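PDB 6CJ6: protein F9 from Vaccinia virus, which belongs to the viral entry-fusion complex, which merges viral and cellular membranes and opens a pore so that the virion core reaches the host cytoplasm. Local coordinates for residues T9-N12 against L13-D16. Numbering follows the deposited sequence.
Sequences TLYN and LFID
Residues 9-16 span the N-cap and first turns of helix 10-24, where Phe14 N, Ile15 N and Asp16 N donate to the carbonyl oxygens of Leu10, Tyr11 and Asn12, four residues back. A capping box starts the helix. Thr9 is the N-cap, and its N donates to Asn12 OD1 at 2.8 Å in a nearly straight bond (172°). Thr9 OG1 accepts a weak capping bond from Tyr11 N, and it also donates weakly to Asn12 OD1. Two donors from Thr9 therefore meet the same amide oxygen. Asn12 CG stands beside its own backbone N (chi1 -66°), which turns the amide back toward the helix start.

One turn on, Ile15 CB lies over one face of the Tyr11 ring, offset toward the rim. It sits 4.2 Å from the ring centroid, a CH-pi contact. Ile15 CD1 reaches the hydroxyl end of the same ring, 3.6 Å from Tyr11 OH. Strand 133-141 takes the polar ends of this turn: Tyr11 OH hydrogen-bonds Gln138 O, and Asn12 ND2 donates to Leu136 O. Phe14 meets Tyr11 differently. The two rings meet obliquely, their planes at 34°, and Tyr11 CE1 lies at the edge of the Phe14 ring, 3.7 Å from Phe14 CD2. Both aromatic side chains also touch helix 145-158, while Leu10 and Leu13 both reach Val73 of helix 59-74. The two leucines meet each other through Leu10 CD2 and Leu13 CD1, 3.8 Å apart.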
ATOM      1  N   THR A   9       7.703  -2.962  10.065  1.00 33.98           N
ATOM      2  CA  THR A   9       8.039  -1.688   9.448  1.00 28.32           C
ATOM      3  C   THR A   9       6.818  -0.779   9.513  1.00 31.63           C
ATOM      4  O   THR A   9       5.764  -1.152  10.038  1.00 27.56           O
ATOM      5  CB  THR A   9       8.465  -1.869   7.986  1.00 29.95           C
ATOM      6  OG1 THR A   9       7.313  -2.181   7.193  1.00 34.25           O
ATOM      7  CG2 THR A   9       9.492  -2.985   7.852  1.00 35.08           C
ATOM      8  N   LEU A  10       6.962   0.428   8.958  1.00 34.32           N
ATOM      9  CA  LEU A  10       5.846   1.369   8.942  1.00 26.48           C
ATOM     10  C   LEU A  10       4.703   0.889   8.058  1.00 30.45           C
ATOM     11  O   LEU A  10       3.541   1.211   8.330  1.00 28.28           O
ATOM     12  CB  LEU A  10       6.312   2.752   8.493  1.00 33.55           C
ATOM     13  CG  LEU A  10       6.725   3.709   9.608  1.00 41.34           C
ATOM     14  CD1 LEU A  10       6.993   5.093   9.044  1.00 42.07           C
ATOM     15  CD2 LEU A  10       5.644   3.761  10.671  1.00 35.72           C
ATOM     16  N   TYR A  11       5.001   0.131   6.997  1.00 25.83           N
ATOM     17  CA  TYR A  11       3.926  -0.361   6.144  1.00 23.31           C
ATOM     18  C   TYR A  11       2.962  -1.252   6.915  1.00 30.79           C
ATOM     19  O   TYR A  11       1.765  -1.279   6.608  1.00 28.44           O
ATOM     20  CB  TYR A  11       4.482  -1.085   4.916  1.00 23.43           C
ATOM     21  CG  TYR A  11       3.394  -1.657   4.031  1.00 25.51           C
ATOM     22  CD1 TYR A  11       2.620  -0.831   3.228  1.00 31.88           C
ATOM     23  CD2 TYR A  11       3.129  -3.021   4.015  1.00 25.89           C
ATOM     24  CE1 TYR A  11       1.615  -1.346   2.429  1.00 29.91           C
ATOM     25  CE2 TYR A  11       2.133  -3.547   3.214  1.00 26.59           C
ATOM     26  CZ  TYR A  11       1.382  -2.707   2.422  1.00 29.39           C
ATOM     27  OH  TYR A  11       0.388  -3.226   1.626  1.00 34.08           O
ATOM     28  N   ASN A  12       3.461  -1.981   7.918  1.00 34.34           N
ATOM     29  CA  ASN A  12       2.579  -2.769   8.774  1.00 32.59           C
ATOM     30  C   ASN A  12       1.533  -1.884   9.441  1.00 27.87           C
ATOM     31  O   ASN A  12       0.341  -2.209   9.449  1.00 25.77           O
ATOM     32  CB  ASN A  12       3.399  -3.512   9.826  1.00 28.54           C
ATOM     33  CG  ASN A  12       4.305  -4.561   9.221  1.00 40.40           C
ATOM     34  OD1 ASN A  12       5.497  -4.324   9.010  1.00 38.89           O
ATOM     35  ND2 ASN A  12       3.743  -5.731   8.935  1.00 32.63           N
ATOM     36  N   LEU A  13       1.964  -0.755  10.007  1.00 24.54           N
ATOM     37  CA  LEU A  13       1.012   0.161  10.627  1.00 32.70           C
ATOM     38  C   LEU A  13       0.050   0.735   9.595  1.00 29.43           C
ATOM     39  O   LEU A  13      -1.147   0.885   9.869  1.00 34.41           O
ATOM     40  CB  LEU A  13       1.757   1.278  11.357  1.00 34.53           C
ATOM     41  CG  LEU A  13       2.774   0.818  12.402  1.00 38.40           C
ATOM     42  CD1 LEU A  13       3.345   2.005  13.161  1.00 46.37           C
ATOM     43  CD2 LEU A  13       2.144  -0.187  13.356  1.00 52.15           C
ATOM     44  N   PHE A  14       0.552   1.056   8.400  1.00 31.58           N
ATOM     45  CA  PHE A  14      -0.304   1.625   7.364  1.00 32.13           C
ATOM     46  C   PHE A  14      -1.364   0.630   6.918  1.00 31.71           C
ATOM     47  O   PHE A  14      -2.558   0.952   6.872  1.00 31.75           O
ATOM     48  CB  PHE A  14       0.541   2.082   6.172  1.00 29.82           C
ATOM     49  CG  PHE A  14      -0.256   2.322   4.915  1.00 29.94           C
ATOM     50  CD1 PHE A  14      -0.906   3.528   4.708  1.00 28.49           C
ATOM     51  CD2 PHE A  14      -0.353   1.339   3.941  1.00 32.21           C
ATOM     52  CE1 PHE A  14      -1.641   3.748   3.555  1.00 26.33           C
ATOM     53  CE2 PHE A  14      -1.086   1.552   2.790  1.00 27.35           C
ATOM     54  CZ  PHE A  14      -1.732   2.760   2.596  1.00 29.61           C
ATOM     55  N   ILE A  15      -0.948  -0.591   6.576  1.00 30.59           N
ATOM     56  CA  ILE A  15      -1.894  -1.541   6.003  1.00 29.89           C
ATOM     57  C   ILE A  15      -2.935  -1.960   7.034  1.00 27.40           C
ATOM     58  O   ILE A  15      -4.111  -2.146   6.703  1.00 32.44           O
ATOM     59  CB  ILE A  15      -1.172  -2.733   5.347  1.00 29.59           C
ATOM     60  CG1 ILE A  15      -2.146  -3.516   4.463  1.00 37.87           C
ATOM     61  CG2 ILE A  15      -0.538  -3.642   6.390  1.00 27.90           C
ATOM     62  CD1 ILE A  15      -2.761  -2.682   3.356  1.00 28.06           C
ATOM     63  N   ASP A  16      -2.532  -2.093   8.300  1.00 30.21           N
ATOM     64  CA  ASP A  16      -3.495  -2.423   9.345  1.00 34.44           C
ATOM     65  C   ASP A  16      -4.555  -1.338   9.466  1.00 37.02           C
ATOM     66  O   ASP A  16      -5.744  -1.636   9.626  1.00 38.02           O
ATOM     67  CB  ASP A  16      -2.774  -2.629  10.677  1.00 37.77           C
ATOM     68  CG  ASP A  16      -1.943  -3.896  10.697  1.00 38.79           C
ATOM     69  OD1 ASP A  16      -2.086  -4.708   9.760  1.00 44.23           O
ATOM     70  OD2 ASP A  16      -1.148  -4.078  11.643  1.00 34.56           O
TER